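Local coordinates for protein ethanolamine kinase Pv091845 (Plasmodium vivax, PDB 2QG7) that probably catalyses the phosphorylation of ethanolamine, the first of three steps from ethanolamine to phosphatidylethanolamine in phospholipid metabolism, at residues 135-140 with 180-185; 202-207 with 391-396; 295-300 with 365-370; 300-305 with 347-352. All blocks are in the same frame, centred on the assembly; numbering follows the deposited sequence.

The four contacts walk through a kinase-like fold from one lobe to the other. Contact 1 joins neighbouring strands of the five-stranded antiparallel sheet and runs on into the linker that leaves it. Contact 4, its centre about 12 Å away, pairs strands 302-304 and 347-349, and the two touch through Met183 and Asp184. Contact 3 shares Ser300 with contact 4 and sets the loop before that strand against helix 360-369, their centres about 11 Å apart. Contact 2 packs helix 196-210 on helix 384-395. Along the chain contact 1 closes first; contact 4 is nested within contact 3, and contact 3 within contact 2, whose helices thus bracket in sequence the loop and strand pair of the probable active site.

Contact 1 of 4, residues 135-140 with 180-185; sequences KYLIRL and EEFMDG
Glu180 OE1 is gripped twice, by NE of Arg139 at 3.1 Å and by a salt bridge from Arg178. The second oxygen is held as well: Arg139 NH1 reaches the syn lone pair of Glu180 OE2 at 2.8 Å. Arg139 therefore approaches side-on, one nitrogen to each oxygen, but not flat, since guanidinium and carboxylate planes stand 53° apart and NE meets OE1 from above the carboxylate plane. Two guanidinium groups around one buried carboxylate would be expected to keep it ionised. Glu180 starts from the crowded torsion between its own N and carbonyl carbon (chi1 64°) and then extends alongside Leu137, whose CD2 lies 3.1 Å from OE2. Beneath the side chains the strands pair through Leu137 N to Glu180 O and a straighter bond of 2.9 Å from Glu180 N to Leu137 O. Beyond Glu181 the pairing opens: one water bridges Lys135 O and Phe182 N, and the extended Lys135 chain runs beside the Phe182 ring, CD 3.8 Å from CE2. The arrangement joins the middle strand of a kinase-like N-lobe sheet to the strand that comes last in chain order, where the latter passes into what probably corresponds to the hinge.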
loop_
_atom_site.group_PDB
_atom_site.type_symbol
_atom_site.label_atom_id
_atom_site.label_comp_id
_atom_site.label_asym_id
_atom_site.label_seq_id
_atom_site.Cartn_x
_atom_site.Cartn_y
_atom_site.Cartn_z
ATOM N N LYS D 135 -13.706 30.409 -22.985
ATOM C CA LYS D 135 -12.906 29.233 -22.673
ATOM C C LYS D 135 -13.608 27.924 -23.005
ATOM O O LYS D 135 -14.798 27.742 -22.719
ATOM C CB LYS D 135 -12.432 29.279 -21.226
ATOM C CG LYS D 135 -11.753 30.655 -20.879
ATOM C CD LYS D 135 -11.202 30.561 -19.426
ATOM C CE LYS D 135 -10.570 31.962 -19.076
ATOM N NZ LYS D 135 -9.799 31.768 -17.669
ATOM N N TYR D 136 -12.855 27.028 -23.646
ATOM C CA TYR D 136 -13.306 25.664 -23.977
ATOM C C TYR D 136 -12.387 24.660 -23.301
ATOM O O TYR D 136 -11.394 25.039 -22.679
ATOM C CB TYR D 136 -13.352 25.435 -25.499
ATOM C CG TYR D 136 -14.177 26.474 -26.247
ATOM C CD1 TYR D 136 -13.589 27.642 -26.757
ATOM C CD2 TYR D 136 -15.556 26.300 -26.431
ATOM C CE1 TYR D 136 -14.358 28.602 -27.425
ATOM C CE2 TYR D 136 -16.324 27.254 -27.095
ATOM C CZ TYR D 136 -15.722 28.395 -27.587
ATOM O OH TYR D 136 -16.495 29.321 -28.252
ATOM N N LEU D 137 -12.737 23.382 -23.400
ATOM C CA LEU D 137 -11.956 22.306 -22.786
ATOM C C LEU D 137 -11.839 21.155 -23.781
ATOM O O LEU D 137 -12.850 20.743 -24.396
ATOM C CB LEU D 137 -12.633 21.834 -21.485
ATOM C CG LEU D 137 -11.930 20.834 -20.567
ATOM C CD1 LEU D 137 -10.705 21.468 -19.933
ATOM C CD2 LEU D 137 -12.879 20.333 -19.471
ATOM N N ILE D 138 -10.614 20.652 -23.968
ATOM C CA ILE D 138 -10.441 19.485 -24.804
ATOM C C ILE D 138 -10.152 18.289 -23.915
ATOM O O ILE D 138 -9.274 18.338 -23.047
ATOM C CB ILE D 138 -9.341 19.654 -25.878
ATOM C CG1 ILE D 138 -9.651 20.848 -26.781
ATOM C CG2 ILE D 138 -9.209 18.383 -26.717
ATOM C CD1 ILE D 138 -8.560 21.142 -27.794
ATOM N N ARG D 139 -10.918 17.226 -24.140
ATOM C CA ARG D 139 -10.727 15.994 -23.426
ATOM C C ARG D 139 -10.327 14.920 -24.420
ATOM O O ARG D 139 -11.056 14.618 -25.376
ATOM C CB ARG D 139 -12.005 15.605 -22.673
ATOM C CG ARG D 139 -11.837 14.436 -21.724
ATOM C CD ARG D 139 -13.177 13.943 -21.232
ATOM N NE ARG D 139 -13.839 14.911 -20.359
ATOM C CZ ARG D 139 -13.577 15.080 -19.060
ATOM N NH1 ARG D 139 -14.251 15.998 -18.375
ATOM N NH2 ARG D 139 -12.647 14.347 -18.434
ATOM N N LEU D 140 -9.144 14.362 -24.184
ATOM C CA LEU D 140 -8.578 13.329 -25.035
ATOM C C LEU D 140 -8.547 12.042 -24.241
ATOM O O LEU D 140 -7.976 11.986 -23.145
ATOM C CB LEU D 140 -7.170 13.727 -25.502
ATOM C CG LEU D 140 -7.039 14.995 -26.363
ATOM C CD1 LEU D 140 -5.591 15.313 -26.588
ATOM C CD2 LEU D 140 -7.717 14.830 -27.718
ATOM N N GLU D 180 -15.650 20.333 -24.898
ATOM C CA GLU D 180 -16.686 20.599 -23.914
ATOM C C GLU D 180 -16.495 21.961 -23.264
ATOM O O GLU D 180 -15.442 22.594 -23.389
ATOM C CB GLU D 180 -16.760 19.456 -22.868
ATOM C CG GLU D 180 -15.512 19.308 -22.009
ATOM C CD GLU D 180 -15.504 18.077 -21.096
ATOM O OE1 GLU D 180 -15.815 16.956 -21.541
ATOM O OE2 GLU D 180 -15.139 18.230 -19.908
ATOM N N GLU D 181 -17.549 22.397 -22.584
ATOM C CA GLU D 181 -17.644 23.701 -21.940
ATOM C C GLU D 181 -16.735 23.734 -20.741
ATOM O O GLU D 181 -16.771 22.830 -19.894
ATOM C CB GLU D 181 -19.091 23.931 -21.487
ATOM C CG GLU D 181 -19.444 25.355 -21.154
ATOM C CD GLU D 181 -20.888 25.524 -20.644
ATOM O OE1 GLU D 181 -21.049 26.187 -19.591
ATOM O OE2 GLU D 181 -21.854 25.017 -21.285
ATOM N N PHE D 182 -15.925 24.784 -20.673
ATOM C CA PHE D 182 -15.053 24.989 -19.543
ATOM C C PHE D 182 -15.861 25.484 -18.360
ATOM O O PHE D 182 -16.753 26.352 -18.493
ATOM C CB PHE D 182 -13.943 25.981 -19.888
ATOM C CG PHE D 182 -13.040 26.323 -18.731
ATOM C CD1 PHE D 182 -12.016 25.454 -18.344
ATOM C CD2 PHE D 182 -13.208 27.518 -18.035
ATOM C CE1 PHE D 182 -11.175 25.774 -17.258
ATOM C CE2 PHE D 182 -12.377 27.852 -16.967
ATOM C CZ PHE D 182 -11.359 26.980 -16.572
ATOM N N MET D 183 -15.556 24.918 -17.194
ATOM C CA MET D 183 -16.127 25.392 -15.947
ATOM C C MET D 183 -15.001 25.783 -14.987
ATOM O O MET D 183 -14.095 24.999 -14.704
ATOM C CB MET D 183 -17.015 24.304 -15.352
ATOM C CG MET D 183 -17.813 24.732 -14.106
ATOM S SD MET D 183 -18.614 23.316 -13.265
ATOM C CE MET D 183 -17.177 22.285 -12.902
ATOM N N ASP D 184 -15.059 27.009 -14.490
ATOM C CA ASP D 184 -14.093 27.494 -13.496
ATOM C C ASP D 184 -14.355 26.867 -12.117
ATOM O O ASP D 184 -15.457 26.383 -11.839
ATOM C CB ASP D 184 -14.184 29.020 -13.411
ATOM C CG ASP D 184 -12.825 29.702 -13.538
ATOM O OD1 ASP D 184 -11.860 29.281 -12.829
ATOM O OD2 ASP D 184 -12.743 30.669 -14.351
ATOM N N GLY D 185 -13.329 26.879 -11.264
ATOM C CA GLY D 185 -13.409 26.315 -9.917
ATOM C C GLY D 185 -12.229 25.407 -9.602
ATOM O O GLY D 185 -11.387 25.145 -10.456
HETATM O O HOH W 1 -17.040 26.891 -22.938
#

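Contact 2 of 4, residues 202-207 with 391-396; sequences IAKNLK and IMHYLG
Apolar packing makes up most of this contact, and it is centred on Tyr394. Ala203 turns its CB onto the backbone of the other helix, 3.6 Å from Tyr394 N, and this small side chain lets the two segments come to 7.5 Å between axes. With its CG anti to the backbone N (chi1 169°), Tyr394 lays its ring along helix 196-210. Leu206 crosses it obliquely, CG and CD2 both meeting the ring at CE1, at 4.2 Å from Leu206 CG. On the other flank Lys204 points away at its root, yet its CG makes a van der Waals contact of 3.6 Å with His393 O. Pi interactions come from Lys207, whose CG sits over one face of the ring, 3.9 Å from the centroid of Tyr394, in a CH-pi contact. Bends at chi2 and chi4 then carry Lys207 NZ above the same ring, where a long cation-pi approach can be a weak attraction at most. Both helices belong to the mainly helical C-terminal lobe of the choline/ethanolamine kinase fold, and the segments cross at -35° with their N-to-C directions roughly the same. Polar links lie at the margins. The Tyr394 hydroxyl is bonded to His210, further along helix 196-210, which ties the tip of the ring to the helix it packs against. The Lys204 ammonium gives a hydrogen bond of 2.8 Å from NZ to a water that is also weakly bonded to His393 ND1. The two side chains cross obliquely there, NZ and ND1 staying 4.1 Å apart.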
loop_
_atom_site.group_PDB
_atom_site.type_symbol
_atom_site.label_atom_id
_atom_site.label_comp_id
_atom_site.label_asym_id
_atom_site.label_seq_id
_atom_site.Cartn_x
_atom_site.Cartn_y
_atom_site.Cartn_z
ATOM N N ILE D 202 -22.186 18.418 -1.107
ATOM C CA ILE D 202 -22.009 17.250 -1.966
ATOM C C ILE D 202 -23.273 16.392 -1.984
ATOM O O ILE D 202 -23.711 15.935 -3.050
ATOM C CB ILE D 202 -20.743 16.417 -1.546
ATOM C CG1 ILE D 202 -19.479 17.254 -1.770
ATOM C CG2 ILE D 202 -20.672 15.102 -2.317
ATOM C CD1 ILE D 202 -18.202 16.786 -1.034
ATOM N N ALA D 203 -23.826 16.169 -0.792
ATOM C CA ALA D 203 -25.044 15.364 -0.574
ATOM C C ALA D 203 -26.254 15.968 -1.275
ATOM O O ALA D 203 -27.014 15.250 -1.955
ATOM C CB ALA D 203 -25.306 15.241 0.905
ATOM N N LYS D 204 -26.417 17.293 -1.147
ATOM C CA LYS D 204 -27.526 18.018 -1.832
ATOM C C LYS D 204 -27.463 17.900 -3.344
ATOM O O LYS D 204 -28.503 17.684 -3.988
ATOM C CB LYS D 204 -27.552 19.497 -1.466
ATOM C CG LYS D 204 -28.065 19.810 -0.080
ATOM C CD LYS D 204 -28.096 21.312 0.051
ATOM C CE LYS D 204 -28.178 21.749 1.502
ATOM N NZ LYS D 204 -29.501 21.368 2.090
ATOM N N ASN D 205 -26.255 18.050 -3.907
ATOM C CA ASN D 205 -26.026 17.873 -5.356
ATOM C C ASN D 205 -26.187 16.441 -5.804
ATOM O O ASN D 205 -26.643 16.159 -6.909
ATOM C CB ASN D 205 -24.648 18.397 -5.764
ATOM C CG ASN D 205 -24.565 18.701 -7.250
ATOM O OD1 ASN D 205 -25.466 19.303 -7.829
ATOM N ND2 ASN D 205 -23.489 18.279 -7.875
ATOM N N LEU D 206 -25.825 15.522 -4.920
ATOM C CA LEU D 206 -25.940 14.081 -5.196
ATOM C C LEU D 206 -27.398 13.651 -5.214
ATOM O O LEU D 206 -27.765 12.793 -5.995
ATOM C CB LEU D 206 -25.088 13.236 -4.206
ATOM C CG LEU D 206 -25.039 11.716 -4.480
ATOM C CD1 LEU D 206 -24.271 11.390 -5.765
ATOM C CD2 LEU D 206 -24.456 10.960 -3.312
ATOM N N LYS D 207 -28.229 14.252 -4.351
ATOM C CA LYS D 207 -29.678 14.013 -4.391
ATOM C C LYS D 207 -30.309 14.529 -5.689
ATOM O O LYS D 207 -31.114 13.814 -6.313
ATOM C CB LYS D 207 -30.375 14.649 -3.192
ATOM C CG LYS D 207 -31.288 13.666 -2.474
ATOM C CD LYS D 207 -32.514 13.371 -3.324
ATOM C CE LYS D 207 -33.190 12.106 -2.894
ATOM N NZ LYS D 207 -33.797 12.366 -1.553
ATOM N N ILE D 391 -26.073 12.050 5.133
ATOM C CA ILE D 391 -27.329 11.445 4.722
ATOM C C ILE D 391 -28.512 12.345 5.104
ATOM O O ILE D 391 -29.511 12.385 4.401
ATOM C CB ILE D 391 -27.452 10.010 5.268
ATOM C CG1 ILE D 391 -26.453 9.112 4.498
ATOM C CG2 ILE D 391 -28.889 9.488 5.136
ATOM C CD1 ILE D 391 -26.273 7.714 5.009
ATOM N N MET D 392 -28.380 13.066 6.210
ATOM C CA MET D 392 -29.365 14.058 6.590
ATOM C C MET D 392 -29.542 15.103 5.471
ATOM O O MET D 392 -30.683 15.417 5.081
ATOM C CB MET D 392 -28.968 14.740 7.909
ATOM C CG MET D 392 -29.842 15.964 8.266
ATOM S SD MET D 392 -29.032 16.937 9.547
ATOM C CE MET D 392 -29.674 16.041 11.001
ATOM N N HIS D 393 -28.427 15.639 4.970
ATOM C CA HIS D 393 -28.481 16.629 3.902
ATOM C C HIS D 393 -28.678 16.008 2.530
ATOM O O HIS D 393 -28.983 16.697 1.559
ATOM C CB HIS D 393 -27.273 17.553 3.922
ATOM C CG HIS D 393 -27.157 18.365 5.168
ATOM N ND1 HIS D 393 -27.967 19.455 5.421
ATOM C CD2 HIS D 393 -26.327 18.254 6.233
ATOM C CE1 HIS D 393 -27.625 19.989 6.583
ATOM N NE2 HIS D 393 -26.634 19.279 7.098
ATOM N N TYR D 394 -28.525 14.692 2.458
ATOM C CA TYR D 394 -28.812 13.968 1.221
ATOM C C TYR D 394 -30.319 13.825 1.091
ATOM O O TYR D 394 -30.893 14.144 0.067
ATOM C CB TYR D 394 -28.097 12.589 1.169
ATOM C CG TYR D 394 -28.551 11.677 0.043
ATOM C CD1 TYR D 394 -28.099 11.866 -1.269
ATOM C CD2 TYR D 394 -29.450 10.649 0.276
ATOM C CE1 TYR D 394 -28.516 11.022 -2.308
ATOM C CE2 TYR D 394 -29.924 9.850 -0.754
ATOM C CZ TYR D 394 -29.425 10.027 -2.046
ATOM O OH TYR D 394 -29.832 9.191 -3.071
ATOM N N LEU D 395 -30.955 13.302 2.128
ATOM C CA LEU D 395 -32.380 13.066 2.100
ATOM C C LEU D 395 -33.200 14.369 2.250
ATOM O O LEU D 395 -34.296 14.443 1.736
ATOM C CB LEU D 395 -32.762 12.064 3.181
ATOM C CG LEU D 395 -32.378 10.618 2.936
ATOM C CD1 LEU D 395 -32.590 9.860 4.187
ATOM C CD2 LEU D 395 -33.142 9.975 1.765
ATOM N N GLY D 396 -32.672 15.351 2.977
ATOM C CA GLY D 396 -33.362 16.612 3.185
ATOM C C GLY D 396 -34.311 16.534 4.358
ATOM O O GLY D 396 -35.407 17.100 4.325
HETATM O O HOH W 2 -30.849 19.527 3.737
#

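Contact 3 of 4, residues 295-300 with 365-370; sequences CDLLSS and ANHFNE
His367 presents its ring edge to the loop. A chi1 of 177° brings the ring there, and a chi2 of 59° turns ND1, which carries the proton, in the ring plane toward Leu297 O, 2.8 Å away and nearly straight at 170°. The Leu297 side chain crosses the same imidazole obliquely and hangs CD2 off-centre over it, 4.3 Å from the ring centroid of His367; carbonyl and side chain of one residue thus clasp the ring. Leu297 is the centre of an inverse gamma turn, which turns that carbonyl toward the helix. Glu370, bent at chi2, lies beside Leu298 and points the same way, OE2 3.6 Å from Leu298 CB. Asn366 points at the backbone of Cys295-Leu297, its OD1 bonded to Ser417 and its ND2 giving hydrogen bonds to two waters. The loop fits the HxDxxxxN pattern of Brenner's motif in kinase-like phosphotransferases, with Asp296 as its aspartate. One water accepts from Asn366 ND2 and donates both to Asp296 OD1 at 2.9 Å and to Glu370 OE1. The two carboxylates, 5.0 Å apart between Asp296 OD1 and Glu370 OE1, may raise each other's pKa, an effect the shared water and a long, weak ion pair of Glu370 with Arg445 would partly offset.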
loop_
_atom_site.group_PDB
_atom_site.type_symbol
_atom_site.label_atom_id
_atom_site.label_comp_id
_atom_site.label_asym_id
_atom_site.label_seq_id
_atom_site.Cartn_x
_atom_site.Cartn_y
_atom_site.Cartn_z
ATOM N N CYS D 295 -20.922 7.307 -9.856
ATOM C CA CYS D 295 -20.120 6.049 -9.870
ATOM C C CYS D 295 -18.616 6.177 -9.634
ATOM O O CYS D 295 -17.952 5.163 -9.492
ATOM C CB CYS D 295 -20.383 5.204 -11.117
ATOM S SG CYS D 295 -22.096 4.792 -11.378
ATOM N N ASP D 296 -18.113 7.418 -9.608
ATOM C CA ASP D 296 -16.706 7.734 -9.439
ATOM C C ASP D 296 -16.546 9.042 -8.673
ATOM O O ASP D 296 -15.855 9.989 -9.069
ATOM C CB ASP D 296 -15.980 7.769 -10.793
ATOM C CG ASP D 296 -14.486 7.677 -10.639
ATOM O OD1 ASP D 296 -13.998 7.167 -9.578
ATOM O OD2 ASP D 296 -13.786 8.151 -11.560
ATOM N N LEU D 297 -17.213 9.100 -7.541
ATOM C CA LEU D 297 -17.303 10.358 -6.829
ATOM C C LEU D 297 -16.137 10.532 -5.877
ATOM O O LEU D 297 -16.308 10.685 -4.671
ATOM C CB LEU D 297 -18.655 10.473 -6.151
ATOM C CG LEU D 297 -19.279 11.878 -6.021
ATOM C CD1 LEU D 297 -19.591 12.573 -7.371
ATOM C CD2 LEU D 297 -20.537 11.791 -5.132
ATOM N N LEU D 298 -14.936 10.495 -6.445
ATOM C CA LEU D 298 -13.711 10.868 -5.723
ATOM C C LEU D 298 -13.578 12.378 -5.644
ATOM O O LEU D 298 -14.213 13.093 -6.393
ATOM C CB LEU D 298 -12.451 10.223 -6.343
ATOM C CG LEU D 298 -12.309 9.926 -7.843
ATOM C CD1 LEU D 298 -11.839 11.136 -8.610
ATOM C CD2 LEU D 298 -11.330 8.796 -8.059
ATOM N N SER D 299 -12.741 12.848 -4.725
ATOM C CA SER D 299 -12.669 14.271 -4.381
ATOM C C SER D 299 -12.242 15.176 -5.513
ATOM O O SER D 299 -12.667 16.308 -5.584
ATOM C CB SER D 299 -11.766 14.513 -3.170
ATOM O OG SER D 299 -10.456 14.036 -3.445
ATOM N N SER D 300 -11.404 14.664 -6.399
ATOM C CA SER D 300 -10.942 15.386 -7.585
ATOM C C SER D 300 -12.003 15.478 -8.674
ATOM O O SER D 300 -11.857 16.252 -9.594
ATOM C CB SER D 300 -9.638 14.755 -8.124
ATOM O OG SER D 300 -9.896 13.498 -8.726
ATOM N N ALA D 365 -21.694 4.908 -0.590
ATOM C CA ALA D 365 -20.639 4.117 0.039
ATOM C C ALA D 365 -19.311 4.204 -0.737
ATOM O O ALA D 365 -18.238 4.241 -0.130
ATOM C CB ALA D 365 -21.089 2.655 0.211
ATOM N N ASN D 366 -19.388 4.224 -2.072
ATOM C CA ASN D 366 -18.235 4.465 -2.917
ATOM C C ASN D 366 -17.641 5.837 -2.630
ATOM O O ASN D 366 -16.434 5.951 -2.523
ATOM C CB ASN D 366 -18.601 4.289 -4.369
ATOM C CG ASN D 366 -17.405 4.460 -5.324
ATOM O OD1 ASN D 366 -16.498 3.611 -5.364
ATOM N ND2 ASN D 366 -17.404 5.551 -6.087
ATOM N N HIS D 367 -18.465 6.853 -2.410
ATOM C CA HIS D 367 -18.006 8.167 -2.075
ATOM C C HIS D 367 -17.346 8.192 -0.700
ATOM O O HIS D 367 -16.360 8.895 -0.465
ATOM C CB HIS D 367 -19.171 9.171 -2.124
ATOM C CG HIS D 367 -18.777 10.561 -1.709
ATOM N ND1 HIS D 367 -17.801 11.282 -2.361
ATOM C CD2 HIS D 367 -19.205 11.348 -0.695
ATOM C CE1 HIS D 367 -17.643 12.455 -1.775
ATOM N NE2 HIS D 367 -18.476 12.521 -0.753
ATOM N N PHE D 368 -17.898 7.425 0.218
ATOM C CA PHE D 368 -17.360 7.338 1.558
ATOM C C PHE D 368 -16.013 6.590 1.606
ATOM O O PHE D 368 -15.149 6.923 2.415
ATOM C CB PHE D 368 -18.369 6.649 2.456
ATOM C CG PHE D 368 -19.541 7.537 2.835
ATOM C CD1 PHE D 368 -19.446 8.938 2.721
ATOM C CD2 PHE D 368 -20.712 6.992 3.344
ATOM C CE1 PHE D 368 -20.529 9.751 3.078
ATOM C CE2 PHE D 368 -21.782 7.804 3.742
ATOM C CZ PHE D 368 -21.690 9.170 3.604
ATOM N N ASN D 369 -15.836 5.607 0.727
ATOM C CA ASN D 369 -14.522 5.015 0.561
ATOM C C ASN D 369 -13.455 6.007 0.102
ATOM O O ASN D 369 -12.291 5.797 0.367
ATOM C CB ASN D 369 -14.538 3.783 -0.350
ATOM C CG ASN D 369 -14.905 2.528 0.384
ATOM O OD1 ASN D 369 -14.595 2.375 1.563
ATOM N ND2 ASN D 369 -15.541 1.595 -0.316
ATOM N N GLU D 370 -13.859 7.056 -0.594
ATOM C CA GLU D 370 -12.926 7.969 -1.224
ATOM C C GLU D 370 -12.434 9.023 -0.260
ATOM O O GLU D 370 -11.726 9.917 -0.626
ATOM C CB GLU D 370 -13.568 8.592 -2.484
ATOM C CG GLU D 370 -13.868 7.610 -3.673
ATOM C CD GLU D 370 -12.585 6.946 -4.268
ATOM O OE1 GLU D 370 -12.683 5.848 -4.906
ATOM O OE2 GLU D 370 -11.458 7.526 -4.153
HETATM O O HOH W 3 -14.858 6.392 -6.870
HETATM O O HOH W 4 -19.335 7.159 -5.883
HETATM O O HOH W 5 -10.791 11.251 -2.714
#

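Contact 4 of 4, residues 300-305 with 347-352; sequences SNIINT and ISFIDF
Two isoleucines on adjacent positions of strand 302-304 carry the side-chain contact, one to each face. Ile302 keeps CG1 beside its backbone N (chi1 -54°) and CG2 anti to it; CG1 rests 3.9 Å from Phe349 CD1, the two side chains pointing the same way, while CG2 lies 3.8 Å from Ile347 CG2. On the opposite face Ile303 meets Ile350 at about a right angle, CD1 to CD1 at 3.7 Å. Ile350 achieves this by taking the crowded torsion, CG1 between its N and carbonyl carbon (chi1 56°), which swings the branch back over the neighbouring strand. Backbone bonds hold the register: Ile303 and Ser348 pair both ways, and Ile350 N gives a bond of 3.0 Å to Asn301 O. Asn301 turns OD1 to 3.4 Å from Asp351 CB, its amide crossing the carboxylate plane at 65°, while its ND2 is bonded to Asp296 O. Asp351 follows with positive phi, in an Ile-Asp-Phe sequence that probably corresponds to the metal-binding DFG segment of protein kinases. Strand 302-304 is the middle of three, with 186-187 on its other edge, where Asn304 ND2 meets the Tyr186 hydroxyl. Helix 196-210 covers the face of Ile347 and Phe349, and Met183, from the linker out of the five-stranded sheet, touches Ser348 and Ile350 on the other.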
loop_
_atom_site.group_PDB
_atom_site.type_symbol
_atom_site.label_atom_id
_atom_site.label_comp_id
_atom_site.label_asym_id
_atom_site.label_seq_id
_atom_site.Cartn_x
_atom_site.Cartn_y
_atom_site.Cartn_z
ATOM N N SER D 300 -11.404 14.664 -6.399
ATOM C CA SER D 300 -10.942 15.386 -7.585
ATOM C C SER D 300 -12.003 15.478 -8.674
ATOM O O SER D 300 -11.857 16.252 -9.594
ATOM C CB SER D 300 -9.638 14.755 -8.124
ATOM O OG SER D 300 -9.896 13.498 -8.726
ATOM N N ASN D 301 -13.076 14.692 -8.550
ATOM C CA ASN D 301 -14.289 14.822 -9.374
ATOM C C ASN D 301 -15.365 15.789 -8.849
ATOM O O ASN D 301 -16.429 15.913 -9.436
ATOM C CB ASN D 301 -14.869 13.440 -9.647
ATOM C CG ASN D 301 -14.166 12.755 -10.803
ATOM O OD1 ASN D 301 -13.433 13.414 -11.507
ATOM N ND2 ASN D 301 -14.371 11.450 -10.987
ATOM N N ILE D 302 -15.057 16.482 -7.750
ATOM C CA ILE D 302 -15.960 17.429 -7.115
ATOM C C ILE D 302 -15.295 18.798 -7.101
ATOM O O ILE D 302 -14.247 18.967 -6.540
ATOM C CB ILE D 302 -16.349 16.976 -5.686
ATOM C CG1 ILE D 302 -16.919 15.565 -5.699
ATOM C CG2 ILE D 302 -17.364 17.929 -5.053
ATOM C CD1 ILE D 302 -16.943 14.916 -4.342
ATOM N N ILE D 303 -15.938 19.764 -7.746
ATOM C CA ILE D 303 -15.368 21.095 -8.019
ATOM C C ILE D 303 -16.108 22.132 -7.186
ATOM O O ILE D 303 -17.342 22.157 -7.162
ATOM C CB ILE D 303 -15.506 21.440 -9.560
ATOM C CG1 ILE D 303 -15.005 20.268 -10.445
ATOM C CG2 ILE D 303 -14.876 22.802 -9.917
ATOM C CD1 ILE D 303 -13.466 19.984 -10.386
ATOM N N ASN D 304 -15.356 22.961 -6.471
ATOM C CA ASN D 304 -15.942 24.072 -5.751
ATOM C C ASN D 304 -15.751 25.347 -6.550
ATOM O O ASN D 304 -14.631 25.834 -6.663
ATOM C CB ASN D 304 -15.286 24.246 -4.379
ATOM C CG ASN D 304 -15.913 25.358 -3.582
ATOM O OD1 ASN D 304 -17.049 25.737 -3.833
ATOM N ND2 ASN D 304 -15.196 25.873 -2.624
ATOM N N THR D 305 -16.834 25.881 -7.113
ATOM C CA THR D 305 -16.766 27.143 -7.859
ATOM C C THR D 305 -17.278 28.260 -6.977
ATOM O O THR D 305 -18.489 28.418 -6.817
ATOM C CB THR D 305 -17.567 27.103 -9.157
ATOM O OG1 THR D 305 -17.200 25.935 -9.924
ATOM C CG2 THR D 305 -17.295 28.387 -9.978
ATOM N N ILE D 347 -20.995 23.675 -5.242
ATOM C CA ILE D 347 -20.475 22.373 -5.596
ATOM C C ILE D 347 -21.117 21.784 -6.846
ATOM O O ILE D 347 -22.326 21.766 -6.968
ATOM C CB ILE D 347 -20.622 21.366 -4.379
ATOM C CG1 ILE D 347 -19.600 21.695 -3.257
ATOM C CG2 ILE D 347 -20.626 19.869 -4.832
ATOM C CD1 ILE D 347 -18.119 21.637 -3.657
ATOM N N SER D 348 -20.290 21.288 -7.772
ATOM C CA SER D 348 -20.768 20.500 -8.897
ATOM C C SER D 348 -19.831 19.321 -9.189
ATOM O O SER D 348 -18.688 19.316 -8.770
ATOM C CB SER D 348 -20.954 21.375 -10.130
ATOM O OG SER D 348 -19.744 21.986 -10.485
ATOM N N PHE D 349 -20.344 18.318 -9.892
ATOM C CA PHE D 349 -19.583 17.141 -10.240
ATOM C C PHE D 349 -19.127 17.170 -11.697
ATOM O O PHE D 349 -19.796 17.732 -12.557
ATOM C CB PHE D 349 -20.400 15.861 -9.964
ATOM C CG PHE D 349 -20.966 15.792 -8.567
ATOM C CD1 PHE D 349 -20.265 16.310 -7.482
ATOM C CD2 PHE D 349 -22.204 15.192 -8.325
ATOM C CE1 PHE D 349 -20.809 16.257 -6.201
ATOM C CE2 PHE D 349 -22.699 15.126 -7.049
ATOM C CZ PHE D 349 -22.014 15.660 -6.008
ATOM N N ILE D 350 -17.992 16.528 -11.952
ATOM C CA ILE D 350 -17.400 16.371 -13.298
ATOM C C ILE D 350 -17.062 14.909 -13.520
ATOM O O ILE D 350 -17.116 14.094 -12.605
ATOM C CB ILE D 350 -16.076 17.261 -13.525
ATOM C CG1 ILE D 350 -14.987 16.963 -12.470
ATOM C CG2 ILE D 350 -16.378 18.765 -13.602
ATOM C CD1 ILE D 350 -13.577 17.277 -12.929
ATOM N N ASP D 351 -16.717 14.585 -14.747
ATOM C CA ASP D 351 -16.266 13.265 -15.156
ATOM C C ASP D 351 -17.277 12.138 -14.932
ATOM O O ASP D 351 -17.163 11.315 -14.010
ATOM C CB ASP D 351 -14.882 12.971 -14.573
ATOM C CG ASP D 351 -14.023 12.131 -15.513
ATOM O OD1 ASP D 351 -14.567 11.482 -16.478
ATOM O OD2 ASP D 351 -12.784 12.102 -15.264
ATOM N N PHE D 352 -18.260 12.091 -15.820
ATOM C CA PHE D 352 -19.373 11.143 -15.732
ATOM C C PHE D 352 -19.165 9.955 -16.652
ATOM O O PHE D 352 -20.129 9.442 -17.229
ATOM C CB PHE D 352 -20.675 11.858 -16.122
ATOM C CG PHE D 352 -21.007 13.030 -15.235
ATOM C CD1 PHE D 352 -20.577 14.312 -15.564
ATOM C CD2 PHE D 352 -21.734 12.844 -14.072
ATOM C CE1 PHE D 352 -20.871 15.400 -14.722
ATOM C CE2 PHE D 352 -22.029 13.899 -13.242
ATOM C CZ PHE D 352 -21.589 15.183 -13.565
#